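Local coordinates for protein beta-N-acetylhexosaminidase (Bacteroides fragilis, PDB 4PYS) that probably removes terminal N-acetylhexosamine residues from glycans, as a glycoside hydrolase of family 20, at residues Tyr80-Thr85 / Gln104-Trp109. Sequence-based numbering, arbitrary orientation.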
loop_
_atom_site.group_PDB
_atom_site.type_symbol
_atom_site.label_atom_id
_atom_site.label_comp_id
_atom_site.label_asym_id
_atom_site.label_seq_id
_atom_site.Cartn_x
_atom_site.Cartn_y
_atom_site.Cartn_z
ATOM N N TYR A 80 2.800 5.262 -20.070
ATOM C CA TYR A 80 4.005 5.830 -20.663
ATOM C C TYR A 80 4.348 5.098 -21.949
ATOM O O TYR A 80 3.811 4.017 -22.229
ATOM C CB TYR A 80 5.180 5.755 -19.676
ATOM C CG TYR A 80 5.582 4.336 -19.369
ATOM C CD1 TYR A 80 4.993 3.633 -18.324
ATOM C CD2 TYR A 80 6.552 3.693 -20.132
ATOM C CE1 TYR A 80 5.350 2.313 -18.061
ATOM C CE2 TYR A 80 6.909 2.380 -19.879
ATOM C CZ TYR A 80 6.312 1.702 -18.839
ATOM O OH TYR A 80 6.672 0.393 -18.600
ATOM N N ARG A 81 5.236 5.698 -22.732
ATOM C CA ARG A 81 5.808 5.025 -23.885
ATOM C C ARG A 81 7.305 5.277 -23.837
ATOM O O ARG A 81 7.746 6.391 -23.525
ATOM C CB ARG A 81 5.210 5.579 -25.185
ATOM C CG ARG A 81 5.738 4.915 -26.456
ATOM C CD ARG A 81 5.183 5.593 -27.712
ATOM N NE ARG A 81 3.720 5.559 -27.756
ATOM C CZ ARG A 81 2.936 6.592 -27.457
ATOM N NH1 ARG A 81 3.467 7.759 -27.107
ATOM N NH2 ARG A 81 1.616 6.467 -27.508
ATOM N N ILE A 82 8.081 4.235 -24.109
ATOM C CA ILE A 82 9.531 4.369 -24.212
ATOM C C ILE A 82 9.934 3.928 -25.600
ATOM O O ILE A 82 9.544 2.842 -26.026
ATOM C CB ILE A 82 10.260 3.459 -23.210
ATOM C CG1 ILE A 82 9.964 3.866 -21.758
ATOM C CG2 ILE A 82 11.765 3.506 -23.455
ATOM C CD1 ILE A 82 10.539 2.888 -20.709
ATOM N N ARG A 83 10.692 4.756 -26.317
ATOM C CA ARG A 83 11.307 4.317 -27.567
ATOM C C ARG A 83 12.806 4.441 -27.422
ATOM O O ARG A 83 13.322 5.541 -27.209
ATOM C CB ARG A 83 10.833 5.152 -28.760
ATOM C CG ARG A 83 9.413 4.853 -29.196
ATOM C CD ARG A 83 8.957 5.850 -30.254
ATOM N NE ARG A 83 8.555 7.114 -29.641
ATOM C CZ ARG A 83 8.453 8.257 -30.307
ATOM N NH1 ARG A 83 8.742 8.291 -31.604
ATOM N NH2 ARG A 83 8.074 9.364 -29.679
ATOM N N VAL A 84 13.499 3.310 -27.505
ATOM C CA VAL A 84 14.959 3.305 -27.545
ATOM C C VAL A 84 15.381 3.048 -28.982
ATOM O O VAL A 84 15.024 2.015 -29.552
ATOM C CB VAL A 84 15.547 2.200 -26.637
ATOM C CG1 VAL A 84 17.072 2.161 -26.752
ATOM C CG2 VAL A 84 15.131 2.413 -25.188
ATOM N N THR A 85 16.114 3.994 -29.573
ATOM C CA THR A 85 16.663 3.832 -30.915
ATOM C C THR A 85 18.182 3.801 -30.778
ATOM O O THR A 85 18.697 4.032 -29.681
ATOM C CB THR A 85 16.235 4.994 -31.848
ATOM O OG1 THR A 85 16.960 6.185 -31.510
ATOM C CG2 THR A 85 14.746 5.255 -31.746
ATOM N N GLN A 104 11.058 3.125 -13.814
ATOM C CA GLN A 104 11.142 1.785 -13.234
ATOM C C GLN A 104 11.381 0.741 -14.331
ATOM O O GLN A 104 12.118 -0.219 -14.133
ATOM C CB GLN A 104 9.869 1.437 -12.448
ATOM C CG GLN A 104 9.612 2.306 -11.224
ATOM C CD GLN A 104 10.661 2.132 -10.131
ATOM O OE1 GLN A 104 11.615 1.353 -10.267
ATOM N NE2 GLN A 104 10.477 2.854 -9.032
ATOM N N SER A 105 10.759 0.920 -15.493
ATOM C CA SER A 105 11.022 -0.001 -16.601
ATOM C C SER A 105 12.456 0.119 -17.138
ATOM O O SER A 105 13.092 -0.896 -17.437
ATOM C CB SER A 105 9.996 0.178 -17.729
ATOM O OG SER A 105 8.722 -0.287 -17.310
ATOM N N LEU A 106 12.961 1.344 -17.263
ATOM C CA LEU A 106 14.333 1.550 -17.733
ATOM C C LEU A 106 15.330 0.880 -16.790
ATOM O O LEU A 106 16.340 0.325 -17.234
ATOM C CB LEU A 106 14.653 3.047 -17.869
ATOM C CG LEU A 106 14.031 3.780 -19.060
ATOM C CD1 LEU A 106 14.280 5.286 -18.956
ATOM C CD2 LEU A 106 14.591 3.240 -20.371
ATOM N N ARG A 107 15.055 0.928 -15.486
ATOM C CA ARG A 107 15.914 0.260 -14.500
ATOM C C ARG A 107 16.107 -1.209 -14.830
ATOM O O ARG A 107 17.220 -1.735 -14.740
ATOM C CB ARG A 107 15.273 0.312 -13.114
ATOM C CG ARG A 107 15.415 1.598 -12.367
ATOM C CD ARG A 107 14.714 1.453 -11.014
ATOM N NE ARG A 107 15.483 0.674 -10.041
ATOM C CZ ARG A 107 15.015 0.336 -8.839
ATOM N NH1 ARG A 107 13.786 0.694 -8.490
ATOM N NH2 ARG A 107 15.770 -0.348 -7.989
ATOM N N GLN A 108 15.009 -1.875 -15.188
ATOM C CA GLN A 108 15.041 -3.302 -15.488
ATOM C C GLN A 108 15.449 -3.609 -16.922
ATOM O O GLN A 108 15.858 -4.728 -17.221
ATOM C CB GLN A 108 13.678 -3.934 -15.193
ATOM C CG GLN A 108 13.360 -3.935 -13.711
ATOM C CD GLN A 108 12.082 -4.672 -13.379
ATOM O OE1 GLN A 108 11.772 -5.707 -13.973
ATOM N NE2 GLN A 108 11.332 -4.143 -12.424
ATOM N N TRP A 109 15.343 -2.623 -17.806
ATOM C CA TRP A 109 15.642 -2.846 -19.210
ATOM C C TRP A 109 17.145 -2.725 -19.489
ATOM O O TRP A 109 17.655 -3.323 -20.430
ATOM C CB TRP A 109 14.827 -1.879 -20.088
ATOM C CG TRP A 109 14.834 -2.243 -21.543
ATOM C CD1 TRP A 109 15.440 -1.561 -22.562
ATOM C CD2 TRP A 109 14.197 -3.380 -22.141
ATOM N NE1 TRP A 109 15.223 -2.209 -23.757
ATOM C CE2 TRP A 109 14.468 -3.333 -23.522
ATOM C CE3 TRP A 109 13.429 -4.438 -21.639
ATOM C CZ2 TRP A 109 13.991 -4.310 -24.414
ATOM C CZ3 TRP A 109 12.957 -5.402 -22.521
ATOM C CH2 TRP A 109 13.240 -5.334 -23.890
#
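Tyr80 and Ile82 of strand 80-84 meet Ser105 and Leu106 of helix 96-109, where the helix packs against one side of the mixed β-sheet in the α/β domain that accompanies the catalytic barrel in family 20 hexosaminidases. The axes of strand 80-84 and helix 104-109 come within 10.6 Å, running in roughly the same direction, 35° apart, a separation bridged by side chains alone. From the strand, Tyr80, Ile82 and Val84 direct CB toward the helix, and all three are buried.

The polar link is a hydrogen bond between Tyr80 OH and Ser105 OG, 2.5 Å long, in which either hydroxyl could be the donor. Tyr80 has CG set between its backbone N and carbonyl carbon (chi1 65°), and the length of the ring carries the phenol oxygen across to the helix. Ser105 OG is also hydrogen-bonded to Lys160 NZ, so this buried oxygen has two polar partners, one of them beyond the sheet-helix pair.

Beside this bond the contact is apolar. Ile82 places CG1 anti to its carbonyl carbon, and the extended chi2 of 173° pushes CD1 forward to meet two consecutive helical residues. Ile82 CD1 lies 4.0 Å from Leu106 CG. The same Ile82 CD1 is 4.1 Å from Ser105 CB. The Ile82 and Leu106 side chains cross at a slant, and the second branch of the isoleucine adds a looser touch, with Ile82 CG2 4.2 Å from Leu106 CD2.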